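Local coordinates for argininosuccinate lyase (Chelativorans sp., PDB 6RXA), which acts as an EDDS lyase, a C-N lyase of the aspartase/fumarase superfamily, and probably splits argininosuccinate into fumarate and arginine, at residues H47-V52 / A217-D222; G119-L124 / L195-A200; I136-A141 / A337-M342; E362-M367 / N404-D409; T366-T371 / I380-A385. The protein carries 2 engineered substitutions. All coordinates share one frame; numbering follows the deposited sequence.

Overall arrangement
Contacts 1, 2, 3 and 5 are buried, whereas contact 4 is partly open to solvent. Contacts 1 and 2 lie at one end of the elongated chain and touch: Phe221 packs on Leu195, Cys196 and Met122, and Leu219 on Leu198. Contact 3, about 8 Å from the centre of the chain, shares helix 112-147 with contact 2, their centres being about 29 Å apart. Contacts 4 and 5 lie about 63 and 60 Å from contact 2, centre to centre, and share Thr366 and Met367; both also meet the second subunit. Chemistry varies with place: aliphatic in contact 1, arginine against a loop in contact 2, tyrosine against methionine in contact 3, mixed in contact 4, CH-pi in contact 5.

Contact 1: H47-V52 / A217-D222; sequences HRAHVV and ALLGFD
Val52 N donates to Arg48 O at 2.9 Å, the shortest backbone bond within either segment and a regular helical bond of helix 35-56, which turns Val52 and Ala49 toward 217-222. The side chains meet through carbon alone. With CG1 anti to its backbone N (chi1 169°), Val52 places that methyl 3.8 Å from Leu218 CD1, the two side chains crossing at a slant. The same Leu218 CD1 also approaches a backbone oxygen, Ala49 O, at 3.8 Å, while Leu218 CB faces Ala49 CB at 4.0 Å. Ala49 CB also touches the branch point of the next leucine, Leu219 CG, at 3.6 Å, and Leu219 CD2 at an equal distance. One small methyl is thus held between two leucines, consistent with the close backbone approach, 5.9 Å between Ala49 CA and Leu218 CA. Leu218 is the last residue of helix 212-218 and Leu219 the first beyond it; the helix closes in a Schellman motif with Gly220, at positive phi (79°), as its C-prime residue. Leu219 O receives Arg125 NH2. Around this joint, Leu486 and Val490 of helix 451-500 pack on Val52, helix 62-79 touches Val51, and helix 112-147 reaches Leu219 through Met122.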
# COMPACT_ATOMS: atom_id res chain seq x y z
N HIS A 47 14.75 26.29 -19.84
CA HIS A 47 14.93 27.73 -19.95
C HIS A 47 15.44 28.11 -21.33
O HIS A 47 14.98 29.08 -21.94
CB HIS A 47 15.92 28.25 -18.91
CG HIS A 47 15.54 27.96 -17.50
ND1 HIS A 47 14.23 27.89 -17.08
CD2 HIS A 47 16.29 27.70 -16.41
CE1 HIS A 47 14.19 27.61 -15.79
NE2 HIS A 47 15.43 27.48 -15.36
N ARG A 48 16.41 27.35 -21.84
CA ARG A 48 16.97 27.65 -23.16
C ARG A 48 15.92 27.45 -24.25
O ARG A 48 15.77 28.30 -25.13
CB ARG A 48 18.19 26.76 -23.40
CG ARG A 48 19.37 27.14 -22.53
CD ARG A 48 20.54 26.19 -22.72
NE ARG A 48 21.74 26.69 -22.04
CZ ARG A 48 21.94 26.59 -20.73
NH1 ARG A 48 21.04 26.02 -19.95
NH2 ARG A 48 23.06 27.06 -20.19
N ALA A 49 15.18 26.34 -24.20
CA ALA A 49 14.18 26.08 -25.23
C ALA A 49 13.07 27.12 -25.19
O ALA A 49 12.60 27.58 -26.25
CB ALA A 49 13.60 24.68 -25.07
N HIS A 50 12.60 27.48 -24.00
CA HIS A 50 11.55 28.48 -23.88
C HIS A 50 12.02 29.81 -24.45
O HIS A 50 11.30 30.46 -25.23
CB HIS A 50 11.15 28.62 -22.42
CG HIS A 50 10.03 29.58 -22.20
ND1 HIS A 50 8.73 29.28 -22.54
CD2 HIS A 50 10.01 30.82 -21.67
CE1 HIS A 50 7.96 30.32 -22.24
NE2 HIS A 50 8.71 31.26 -21.72
N VAL A 51 13.25 30.22 -24.11
CA VAL A 51 13.80 31.49 -24.59
C VAL A 51 13.97 31.48 -26.11
O VAL A 51 13.66 32.47 -26.78
CB VAL A 51 15.10 31.80 -23.84
CG1 VAL A 51 15.89 32.87 -24.55
CG2 VAL A 51 14.80 32.21 -22.40
N VAL A 52 14.49 30.38 -26.67
CA VAL A 52 14.60 30.27 -28.12
C VAL A 52 13.23 30.41 -28.78
O VAL A 52 13.07 31.15 -29.76
CB VAL A 52 15.30 28.95 -28.50
CG1 VAL A 52 15.20 28.70 -29.99
CG2 VAL A 52 16.75 28.98 -28.06
N ALA A 217 9.38 20.40 -29.58
CA ALA A 217 10.37 19.81 -30.48
C ALA A 217 11.79 20.07 -30.00
O ALA A 217 12.65 19.18 -30.07
CB ALA A 217 10.16 20.38 -31.88
N LEU A 218 12.07 21.29 -29.54
CA LEU A 218 13.41 21.62 -29.07
C LEU A 218 13.83 20.76 -27.89
O LEU A 218 15.04 20.55 -27.67
CB LEU A 218 13.45 23.10 -28.69
CG LEU A 218 13.51 24.08 -29.87
CD1 LEU A 218 13.22 25.49 -29.37
CD2 LEU A 218 14.87 23.99 -30.55
N LEU A 219 12.87 20.26 -27.11
CA LEU A 219 13.12 19.46 -25.92
C LEU A 219 12.92 17.97 -26.17
O LEU A 219 12.91 17.19 -25.21
CB LEU A 219 12.26 19.93 -24.76
CG LEU A 219 12.58 21.36 -24.29
CD1 LEU A 219 11.47 21.87 -23.40
CD2 LEU A 219 13.90 21.41 -23.54
N GLY A 220 12.75 17.56 -27.42
CA GLY A 220 12.67 16.14 -27.74
C GLY A 220 11.35 15.46 -27.48
O GLY A 220 11.29 14.23 -27.60
N PHE A 221 10.31 16.19 -27.11
CA PHE A 221 9.02 15.54 -26.88
C PHE A 221 8.38 15.15 -28.21
O PHE A 221 8.63 15.76 -29.25
CB PHE A 221 8.10 16.49 -26.13
CG PHE A 221 8.47 16.70 -24.68
CD1 PHE A 221 8.10 15.79 -23.71
CD2 PHE A 221 9.16 17.83 -24.28
CE1 PHE A 221 8.42 15.99 -22.38
CE2 PHE A 221 9.48 18.04 -22.95
CZ PHE A 221 9.10 17.12 -22.00
N ASP A 222 7.52 14.13 -28.16
CA ASP A 222 6.88 13.59 -29.35
C ASP A 222 5.47 14.13 -29.58
O ASP A 222 4.85 13.81 -30.61
CB ASP A 222 6.84 12.06 -29.29
CG ASP A 222 8.21 11.43 -29.45
OD1 ASP A 222 9.05 12.03 -30.14
OD2 ASP A 222 8.44 10.35 -28.88

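Contact 2: G119-L124 / L195-A200; sequences GKRMFL and LCPLGA
Arg121 and Pro197 run past one another in opposite directions, joining helix 112-147, a long helix of the aspartase/fumarase-type bundle, to the loop that leads into the type II beta turn Pro197-Ala200. The arginine chain is extended from CG to NE, and Arg121 CD does most of the touching: it sits 3.8 Å from Pro197 CD and 3.3 Å from Leu195 O. Both Leu195 O and Pro197 CD approach the guanidinium obliquely. Farther out, Arg121 NH1 comes within 4.1 Å of Leu195 CB. The polar end is engaged mainly beyond the two segments, with NE bonded to Asn117 OD1 and NH1 to the carbonyls of Arg192 and Ile193, so the group is fixed at more than one nitrogen. An alanine in place of Arg121 would probably open a gap beside Pro197 CD and deprive Asn117 OD1 and those two carbonyls of this donor. A sodium ion lies about 5 Å from the Arg121 side chain, and Pro197 is about 9 Å, side chain to side chain, from the succinate-binding Asn113. At the turn, Gly199 N is held by Asp114 OD2, and Leu198 N donates to Cys196 SG over 3.6 Å at an N-H...S angle of 153°.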
# COMPACT_ATOMS: atom_id res chain seq x y z
N GLY A 119 10.04 19.44 -16.53
CA GLY A 119 11.35 18.98 -16.09
C GLY A 119 11.29 17.58 -15.50
O GLY A 119 12.18 16.76 -15.74
N LYS A 120 10.26 17.31 -14.69
CA LYS A 120 10.09 15.97 -14.14
C LYS A 120 9.90 14.94 -15.25
O LYS A 120 10.47 13.84 -15.19
CB LYS A 120 8.88 15.92 -13.20
CG LYS A 120 8.56 14.53 -12.56
CD LYS A 120 9.54 14.20 -11.41
CE LYS A 120 9.42 12.78 -10.87
NZ LYS A 120 8.15 12.57 -10.13
N ARG A 121 9.13 15.30 -16.28
CA ARG A 121 8.95 14.40 -17.41
C ARG A 121 10.27 14.13 -18.14
O ARG A 121 10.54 13.00 -18.55
CB ARG A 121 7.91 14.96 -18.39
CG ARG A 121 6.46 14.84 -17.94
CD ARG A 121 5.57 15.68 -18.87
NE ARG A 121 4.15 15.50 -18.55
CZ ARG A 121 3.41 14.49 -19.00
NH1 ARG A 121 3.94 13.58 -19.81
NH2 ARG A 121 2.14 14.40 -18.65
N MET A 122 11.10 15.16 -18.32
CA MET A 122 12.38 14.94 -19.00
C MET A 122 13.29 14.04 -18.17
O MET A 122 13.98 13.17 -18.72
CB MET A 122 13.05 16.28 -19.27
CG MET A 122 12.32 17.13 -20.28
SD MET A 122 13.16 18.70 -20.59
CE MET A 122 14.50 18.19 -21.65
N PHE A 123 13.30 14.23 -16.86
CA PHE A 123 14.04 13.34 -15.97
C PHE A 123 13.52 11.92 -16.06
O PHE A 123 14.30 10.98 -16.28
CB PHE A 123 13.96 13.86 -14.53
CG PHE A 123 14.41 12.86 -13.51
CD1 PHE A 123 15.74 12.49 -13.45
CD2 PHE A 123 13.51 12.29 -12.63
CE1 PHE A 123 16.15 11.55 -12.52
CE2 PHE A 123 13.93 11.36 -11.70
CZ PHE A 123 15.25 11.00 -11.65
N LEU A 124 12.20 11.73 -15.91
CA LEU A 124 11.64 10.38 -15.96
C LEU A 124 11.86 9.74 -17.32
O LEU A 124 12.10 8.53 -17.42
CB LEU A 124 10.15 10.37 -15.60
CG LEU A 124 9.83 10.77 -14.17
CD1 LEU A 124 8.32 10.78 -13.93
CD2 LEU A 124 10.53 9.86 -13.15
N LEU A 195 5.41 13.61 -23.60
CA LEU A 195 4.48 14.64 -24.06
C LEU A 195 4.79 15.92 -23.30
O LEU A 195 5.03 15.89 -22.09
CB LEU A 195 3.04 14.21 -23.76
CG LEU A 195 2.56 12.94 -24.46
CD1 LEU A 195 1.19 12.56 -23.94
CD2 LEU A 195 2.51 13.16 -25.96
N CYS A 196 4.79 17.05 -24.01
CA CYS A 196 5.26 18.31 -23.44
C CYS A 196 4.11 19.14 -22.87
O CYS A 196 3.18 19.48 -23.63
CB CYS A 196 5.97 19.12 -24.51
SG CYS A 196 6.78 20.57 -23.82
N PRO A 197 4.14 19.51 -21.60
CA PRO A 197 3.08 20.37 -21.03
C PRO A 197 3.40 21.85 -21.07
O PRO A 197 2.57 22.66 -20.63
CB PRO A 197 3.02 19.89 -19.57
CG PRO A 197 4.47 19.58 -19.26
CD PRO A 197 5.05 19.00 -20.55
N LEU A 198 4.56 22.24 -21.57
CA LEU A 198 4.92 23.65 -21.61
C LEU A 198 3.95 24.44 -22.48
O LEU A 198 3.53 23.98 -23.55
CB LEU A 198 6.35 23.80 -22.11
CG LEU A 198 7.35 23.32 -21.06
CD1 LEU A 198 8.71 23.11 -21.70
CD2 LEU A 198 7.45 24.30 -19.89
N GLY A 199 3.60 25.63 -22.01
CA GLY A 199 2.56 26.44 -22.61
C GLY A 199 1.29 26.45 -21.80
O GLY A 199 0.44 27.33 -22.00
N ALA A 200 1.14 25.50 -20.87
CA ALA A 200 0.05 25.55 -19.92
C ALA A 200 0.22 26.69 -18.92
O ALA A 200 -0.76 27.12 -18.30
CB ALA A 200 -0.03 24.23 -19.16

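Contact 3: I136-A141 / A337-M342; sequences IGYREA and AATHAM
The phenol ring of Tyr138 is the flat group here, and it lies side by side with Met342, the two side chains pointing the same way. The two segments belong to helices 112-147 and 329-348, which pack in the helical bundle characteristic of the aspartase/fumarase superfamily. Tyr138 CE1 is 3.8 Å from Met342 CB, and Tyr138 CZ is 4.2 Å from that same carbon, so the methionine methylene approaches the CE1-CZ bond obliquely to the ring plane. Thr339 CG2 is likewise oblique to the ring, touching the tyrosine nearer its root. The backbones come close, 6.7 Å between Tyr138 CA and Thr339 CA. Tyr138 has CG anti to its backbone N (chi1 -177°), which carries the ring over to Met342. On the methionine CB makes the touch, while the chain beyond it bends at chi2 (-58°) and chi3 (-60°). Leu252 of helix 236-262 packs on both Tyr138 and Met342, so that helix contacts both members of the pair, and Leu179 of helix 168-193 meets the tyrosine as well. Away from the interface, Arg139 is tied to helix 451-500 by salt bridges to Glu464 and Asp468. The Met342 side chain is about 9 Å from that of Arg294, a fumarate-binding residue. Thr339 divides its branches between two tasks: OG1 is hydrogen-bonded to Leu335 O within its own helix, whereas CG2 rests 3.9 Å from Tyr138 CB.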
# COMPACT_ATOMS: atom_id res chain seq x y z
N ILE A 136 16.50 -4.73 -21.10
CA ILE A 136 16.97 -5.45 -22.28
C ILE A 136 18.22 -6.27 -21.93
O ILE A 136 18.34 -7.43 -22.32
CB ILE A 136 17.23 -4.47 -23.44
CG1 ILE A 136 15.91 -3.94 -23.99
CG2 ILE A 136 18.05 -5.15 -24.53
CD1 ILE A 136 16.11 -2.82 -25.01
N GLY A 137 19.16 -5.67 -21.19
CA GLY A 137 20.35 -6.41 -20.81
C GLY A 137 20.03 -7.63 -19.96
O GLY A 137 20.67 -8.68 -20.08
N TYR A 138 19.04 -7.51 -19.08
CA TYR A 138 18.58 -8.62 -18.26
C TYR A 138 17.96 -9.70 -19.13
O TYR A 138 18.31 -10.88 -19.01
CB TYR A 138 17.57 -8.05 -17.27
CG TYR A 138 16.95 -8.93 -16.20
CD1 TYR A 138 17.62 -9.99 -15.63
CD2 TYR A 138 15.67 -8.64 -15.74
CE1 TYR A 138 17.02 -10.75 -14.63
CE2 TYR A 138 15.08 -9.39 -14.74
CZ TYR A 138 15.76 -10.45 -14.19
OH TYR A 138 15.17 -11.21 -13.20
N ARG A 139 17.09 -9.31 -20.07
CA ARG A 139 16.50 -10.28 -20.98
C ARG A 139 17.57 -10.95 -21.84
O ARG A 139 17.51 -12.17 -22.08
CB ARG A 139 15.42 -9.63 -21.83
CG ARG A 139 14.67 -10.63 -22.69
CD ARG A 139 13.62 -9.96 -23.53
NE ARG A 139 12.82 -10.96 -24.22
CZ ARG A 139 11.99 -10.70 -25.22
NH1 ARG A 139 11.89 -9.47 -25.68
NH2 ARG A 139 11.28 -11.68 -25.76
N GLU A 140 18.57 -10.19 -22.30
CA GLU A 140 19.66 -10.77 -23.08
C GLU A 140 20.36 -11.87 -22.28
O GLU A 140 20.61 -12.97 -22.79
CB GLU A 140 20.67 -9.71 -23.50
CG GLU A 140 20.21 -8.83 -24.63
CD GLU A 140 21.15 -7.67 -24.90
OE1 GLU A 140 22.11 -7.49 -24.13
OE2 GLU A 140 20.92 -6.93 -25.89
N ALA A 141 20.69 -11.58 -21.02
CA ALA A 141 21.37 -12.57 -20.19
C ALA A 141 20.52 -13.82 -20.00
O ALA A 141 21.04 -14.94 -20.04
CB ALA A 141 21.75 -11.96 -18.85
N ALA A 337 20.12 -1.03 -9.94
CA ALA A 337 21.09 -1.85 -9.24
C ALA A 337 20.62 -3.30 -9.15
O ALA A 337 21.40 -4.23 -9.41
CB ALA A 337 21.36 -1.27 -7.86
N ALA A 338 19.36 -3.51 -8.79
CA ALA A 338 18.83 -4.86 -8.69
C ALA A 338 18.79 -5.53 -10.06
O ALA A 338 19.08 -6.73 -10.17
CB ALA A 338 17.44 -4.83 -8.08
N THR A 339 18.40 -4.79 -11.10
CA THR A 339 18.35 -5.37 -12.44
C THR A 339 19.73 -5.78 -12.91
O THR A 339 19.91 -6.86 -13.48
CB THR A 339 17.70 -4.39 -13.42
OG1 THR A 339 16.38 -4.06 -12.96
CG2 THR A 339 17.60 -5.00 -14.79
N HIS A 340 20.73 -4.92 -12.71
CA HIS A 340 22.10 -5.26 -13.06
C HIS A 340 22.60 -6.45 -12.26
O HIS A 340 23.21 -7.37 -12.80
CB HIS A 340 22.99 -4.05 -12.82
CG HIS A 340 22.83 -2.96 -13.83
ND1 HIS A 340 23.31 -1.69 -13.63
CD2 HIS A 340 22.27 -2.96 -15.06
CE1 HIS A 340 23.05 -0.95 -14.69
NE2 HIS A 340 22.42 -1.70 -15.58
N ALA A 341 22.31 -6.47 -10.95
CA ALA A 341 22.75 -7.59 -10.12
C ALA A 341 22.16 -8.90 -10.63
O ALA A 341 22.86 -9.91 -10.74
CB ALA A 341 22.36 -7.34 -8.66
N MET A 342 20.86 -8.91 -10.93
CA MET A 342 20.22 -10.15 -11.37
C MET A 342 20.67 -10.55 -12.78
O MET A 342 20.73 -11.74 -13.09
CB MET A 342 18.70 -10.03 -11.25
CG MET A 342 18.21 -10.02 -9.80
SD MET A 342 18.72 -11.49 -8.87
CE MET A 342 17.93 -12.77 -9.85

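Contact 4: E362-M367 / N404-D409; sequences ENYSTM and NKIGLD
Ile406 meets 362-367 through the end of its side chain. From CB the longer branch leaves with CG1 anti to the carbonyl carbon (chi1 -65°) and continues extended (chi2 171°); CB, CG2 and CG1 make no close approach to the other segment, and CD1 carries the whole touch. This methyl, Ile406 CD1, reaches Met367 CE at 3.8 Å, the two side chains meeting tip to tip, and Tyr364 CE1 at 4.2 Å, where it lies at the edge of the ring, near its plane. Tyrosine and isoleucine cross at about a right angle. One face of the Tyr364 ring has Glu362 O 4.0 Å above the plane, over its centre, and the hydroxyl is bonded to Ile401 O, so the ring is held at its far end as well as along its edge. Tyr364 and Met367 are brought to the same methyl by a type I beta turn from Tyr364 to Met367, with Met367 N bonded to Tyr364 O at 3.2 Å. A second, more open touch is made by Glu362 CG, 3.8 Å from Asn404 OD1; the side chains run alongside each other, their carboxylate and amide planes 50° apart. The contact joins the turn between helices 353-362 and 367-378 to the 3-10 turn and short linker that precede helix 408-419, whose N-cap is Gly407. Val392 of helix 382-399 and Leu434 of helix 427-434 pack on Ile406, and Gln285 of the second subunit packs on Tyr364 and Met367.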
# COMPACT_ATOMS: atom_id res chain seq x y z
N GLU A 362 14.52 -39.29 -9.52
CA GLU A 362 14.29 -40.01 -8.28
C GLU A 362 13.10 -39.55 -7.46
O GLU A 362 12.56 -40.36 -6.70
CB GLU A 362 15.54 -39.97 -7.39
CG GLU A 362 16.73 -40.64 -8.04
CD GLU A 362 17.94 -40.74 -7.13
OE1 GLU A 362 17.94 -40.12 -6.05
OE2 GLU A 362 18.89 -41.46 -7.50
N ASN A 363 12.65 -38.29 -7.56
CA ASN A 363 11.74 -37.73 -6.58
C ASN A 363 10.28 -37.61 -7.05
O ASN A 363 9.51 -36.84 -6.47
CB ASN A 363 12.24 -36.37 -6.11
CG ASN A 363 13.49 -36.46 -5.28
OD1 ASN A 363 13.93 -37.54 -4.91
ND2 ASN A 363 14.08 -35.31 -4.97
N TYR A 364 9.89 -38.38 -8.04
CA TYR A 364 8.49 -38.67 -8.42
C TYR A 364 7.86 -37.64 -9.32
O TYR A 364 6.63 -37.73 -9.57
CB TYR A 364 7.59 -38.98 -7.22
CG TYR A 364 8.19 -40.01 -6.28
CD1 TYR A 364 8.34 -41.34 -6.66
CD2 TYR A 364 8.65 -39.64 -5.01
CE1 TYR A 364 8.91 -42.27 -5.81
CE2 TYR A 364 9.22 -40.56 -4.16
CZ TYR A 364 9.34 -41.87 -4.56
OH TYR A 364 9.91 -42.79 -3.70
N SER A 365 8.61 -36.69 -9.87
CA SER A 365 8.04 -35.76 -10.85
C SER A 365 7.63 -36.45 -12.15
O SER A 365 6.91 -35.84 -12.95
CB SER A 365 9.02 -34.62 -11.12
OG SER A 365 10.10 -35.06 -11.92
N THR A 366 8.09 -37.67 -12.40
CA THR A 366 7.71 -38.41 -13.61
C THR A 366 6.37 -39.12 -13.48
O THR A 366 5.97 -39.82 -14.42
CB THR A 366 8.81 -39.42 -13.95
OG1 THR A 366 9.04 -40.26 -12.81
CG2 THR A 366 10.10 -38.70 -14.33
N MET A 367 5.63 -38.95 -12.39
CA MET A 367 4.42 -39.74 -12.21
C MET A 367 3.29 -39.34 -13.16
O MET A 367 2.43 -40.17 -13.46
CB MET A 367 3.94 -39.68 -10.76
CG MET A 367 4.87 -40.36 -9.78
SD MET A 367 5.08 -42.12 -10.11
CE MET A 367 6.79 -42.16 -10.66
N ASN A 404 12.87 -43.89 -10.18
CA ASN A 404 13.48 -44.58 -11.33
C ASN A 404 13.70 -46.06 -11.08
O ASN A 404 14.11 -46.77 -12.00
CB ASN A 404 14.77 -43.88 -11.74
CG ASN A 404 15.80 -43.79 -10.63
OD1 ASN A 404 15.49 -43.95 -9.44
ND2 ASN A 404 17.04 -43.50 -11.01
N LYS A 405 13.42 -46.54 -9.86
CA LYS A 405 13.45 -47.95 -9.53
C LYS A 405 12.06 -48.57 -9.44
O LYS A 405 11.94 -49.75 -9.12
CB LYS A 405 14.18 -48.16 -8.19
CG LYS A 405 15.61 -47.66 -8.16
CD LYS A 405 16.45 -48.29 -9.25
CE LYS A 405 17.91 -47.96 -9.07
NZ LYS A 405 18.72 -48.40 -10.23
N ILE A 406 11.01 -47.79 -9.69
CA ILE A 406 9.66 -48.34 -9.78
C ILE A 406 9.57 -49.23 -11.01
O ILE A 406 9.99 -48.85 -12.11
CB ILE A 406 8.62 -47.21 -9.84
CG1 ILE A 406 8.61 -46.41 -8.53
CG2 ILE A 406 7.24 -47.78 -10.18
CD1 ILE A 406 7.76 -45.16 -8.61
N GLY A 407 9.00 -50.42 -10.83
CA GLY A 407 8.89 -51.38 -11.91
C GLY A 407 7.52 -51.99 -12.07
O GLY A 407 6.54 -51.53 -11.48
N LEU A 408 7.44 -53.06 -12.87
CA LEU A 408 6.15 -53.65 -13.18
C LEU A 408 5.46 -54.20 -11.93
O LEU A 408 4.25 -54.05 -11.77
CB LEU A 408 6.34 -54.75 -14.23
CG LEU A 408 5.10 -55.38 -14.84
CD1 LEU A 408 4.22 -54.38 -15.54
CD2 LEU A 408 5.55 -56.48 -15.82
N ASP A 409 6.23 -54.82 -11.02
CA ASP A 409 5.62 -55.42 -9.84
C ASP A 409 4.89 -54.38 -8.99
O ASP A 409 3.74 -54.57 -8.60
CB ASP A 409 6.67 -56.16 -9.01
CG ASP A 409 7.11 -57.47 -9.65
OD1 ASP A 409 6.40 -57.97 -10.55
OD2 ASP A 409 8.17 -58.01 -9.25

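Contact 5: T366-T371 / I380-A385; sequences TMTDLT and IDYREA
This is a buried CH-pi contact between the N-terminal parts of two consecutive helices, 367-378 and 382-399. Thr371 CG2 stands over one face of the Tyr382 ring, 3.9 Å from its centroid and 30° off the ring normal, with Tyr382 CZ as its nearest ring atom at 3.5 Å. The same methyl of Thr371 is 3.5 Å from Ala385 CB, one helical turn beyond the tyrosine, and the backbones approach to 5.5 Å between Thr371 CA and Ala385 CA. Thr368 adds its CG2 at 3.7 Å from Tyr382 OH, its side chain crossing the tyrosine at about a right angle. The two helices form a helical hairpin within the argininosuccinate lyase C-terminal region. Thr371 uses its two branches differently: at chi1 -51° OG1 turns back along its own helix to Met367 O, at 2.8 Å, leaving CG2 to face the ring. Met367 O also receives Thr371 N, at 3.0 Å. The OG1 bond would hold the threonine rotation; the two donors reach Met367 O from opposite faces of its plane. Tyr382 OH is bonded to Ile282 O of the second subunit, next to Ser281 of that subunit, a succinate-binding residue. With an alanine at Tyr382, the Thr371 methyl would probably face a gap and Ile282 O of the second subunit lose this mate. Helix 382-399 starts at the N-cap Asp381, whose OD2 accepts Glu384 N at 3.2 Å, met from above the carboxylate plane.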
# COMPACT_ATOMS: atom_id res chain seq x y z
N THR A 366 8.09 -37.67 -12.40
CA THR A 366 7.71 -38.41 -13.61
C THR A 366 6.37 -39.12 -13.48
O THR A 366 5.97 -39.82 -14.42
CB THR A 366 8.81 -39.42 -13.95
OG1 THR A 366 9.04 -40.26 -12.81
CG2 THR A 366 10.10 -38.70 -14.33
N MET A 367 5.63 -38.95 -12.39
CA MET A 367 4.42 -39.74 -12.21
C MET A 367 3.29 -39.34 -13.16
O MET A 367 2.43 -40.17 -13.46
CB MET A 367 3.94 -39.68 -10.76
CG MET A 367 4.87 -40.36 -9.78
SD MET A 367 5.08 -42.12 -10.11
CE MET A 367 6.79 -42.16 -10.66
N THR A 368 3.25 -38.08 -13.63
CA THR A 368 2.23 -37.72 -14.60
C THR A 368 2.39 -38.54 -15.87
O THR A 368 1.41 -39.08 -16.40
CB THR A 368 2.28 -36.24 -14.96
OG1 THR A 368 2.01 -35.44 -13.81
CG2 THR A 368 1.21 -35.94 -16.02
N ASP A 369 3.63 -38.68 -16.35
CA ASP A 369 3.83 -39.47 -17.56
C ASP A 369 3.44 -40.93 -17.35
O ASP A 369 2.91 -41.57 -18.26
CB ASP A 369 5.25 -39.35 -18.08
CG ASP A 369 5.41 -38.16 -18.99
OD1 ASP A 369 4.55 -37.25 -18.91
OD2 ASP A 369 6.36 -38.13 -19.80
N LEU A 370 3.69 -41.48 -16.16
CA LEU A 370 3.21 -42.84 -15.87
C LEU A 370 1.68 -42.91 -15.95
O LEU A 370 1.12 -43.86 -16.53
CB LEU A 370 3.73 -43.30 -14.51
CG LEU A 370 3.49 -44.76 -14.12
CD1 LEU A 370 4.23 -45.70 -15.07
CD2 LEU A 370 3.91 -45.03 -12.68
N THR A 371 0.99 -41.89 -15.41
CA THR A 371 -0.47 -41.85 -15.46
C THR A 371 -0.98 -41.69 -16.89
O THR A 371 -1.93 -42.38 -17.30
CB THR A 371 -0.95 -40.66 -14.61
OG1 THR A 371 -0.35 -40.69 -13.31
CG2 THR A 371 -2.48 -40.69 -14.46
N ILE A 380 -8.18 -46.40 -19.80
CA ILE A 380 -8.90 -45.96 -18.61
C ILE A 380 -8.98 -44.43 -18.59
O ILE A 380 -8.23 -43.74 -19.29
CB ILE A 380 -8.25 -46.49 -17.32
CG1 ILE A 380 -6.81 -46.02 -17.19
CG2 ILE A 380 -8.27 -48.02 -17.30
CD1 ILE A 380 -6.08 -46.64 -16.00
N ASP A 381 -9.91 -43.91 -17.79
CA ASP A 381 -10.05 -42.46 -17.68
C ASP A 381 -8.96 -41.89 -16.78
O ASP A 381 -8.32 -42.62 -16.01
CB ASP A 381 -11.43 -42.08 -17.12
CG ASP A 381 -11.59 -42.46 -15.66
OD1 ASP A 381 -11.83 -43.65 -15.37
OD2 ASP A 381 -11.46 -41.56 -14.80
N TYR A 382 -8.75 -40.57 -16.87
CA TYR A 382 -7.61 -39.97 -16.19
C TYR A 382 -7.74 -40.07 -14.67
O TYR A 382 -6.74 -40.24 -13.96
CB TYR A 382 -7.40 -38.51 -16.60
CG TYR A 382 -6.01 -38.09 -16.18
CD1 TYR A 382 -4.92 -38.37 -16.98
CD2 TYR A 382 -5.78 -37.51 -14.93
CE1 TYR A 382 -3.64 -38.05 -16.58
CE2 TYR A 382 -4.50 -37.19 -14.52
CZ TYR A 382 -3.43 -37.46 -15.36
OH TYR A 382 -2.14 -37.17 -14.98
N ARG A 383 -8.96 -39.96 -14.15
CA ARG A 383 -9.15 -39.98 -12.70
C ARG A 383 -8.78 -41.34 -12.11
O ARG A 383 -8.16 -41.41 -11.05
CB ARG A 383 -10.58 -39.55 -12.36
CG ARG A 383 -10.84 -39.18 -10.90
CD ARG A 383 -9.86 -38.13 -10.37
NE ARG A 383 -9.84 -36.93 -11.21
CZ ARG A 383 -8.74 -36.24 -11.49
NH1 ARG A 383 -8.83 -35.17 -12.28
NH2 ARG A 383 -7.57 -36.61 -11.00
N GLU A 384 -9.14 -42.45 -12.78
CA GLU A 384 -8.79 -43.75 -12.22
C GLU A 384 -7.29 -44.03 -12.34
O GLU A 384 -6.69 -44.65 -11.45
CB GLU A 384 -9.58 -44.89 -12.89
CG GLU A 384 -9.27 -46.27 -12.27
CD GLU A 384 -9.99 -47.43 -12.96
OE1 GLU A 384 -10.55 -47.22 -14.06
OE2 GLU A 384 -9.98 -48.55 -12.40
N ALA A 385 -6.68 -43.62 -13.46
CA ALA A 385 -5.24 -43.79 -13.60
C ALA A 385 -4.51 -43.02 -12.50
O ALA A 385 -3.56 -43.53 -11.90
CB ALA A 385 -4.80 -43.31 -14.97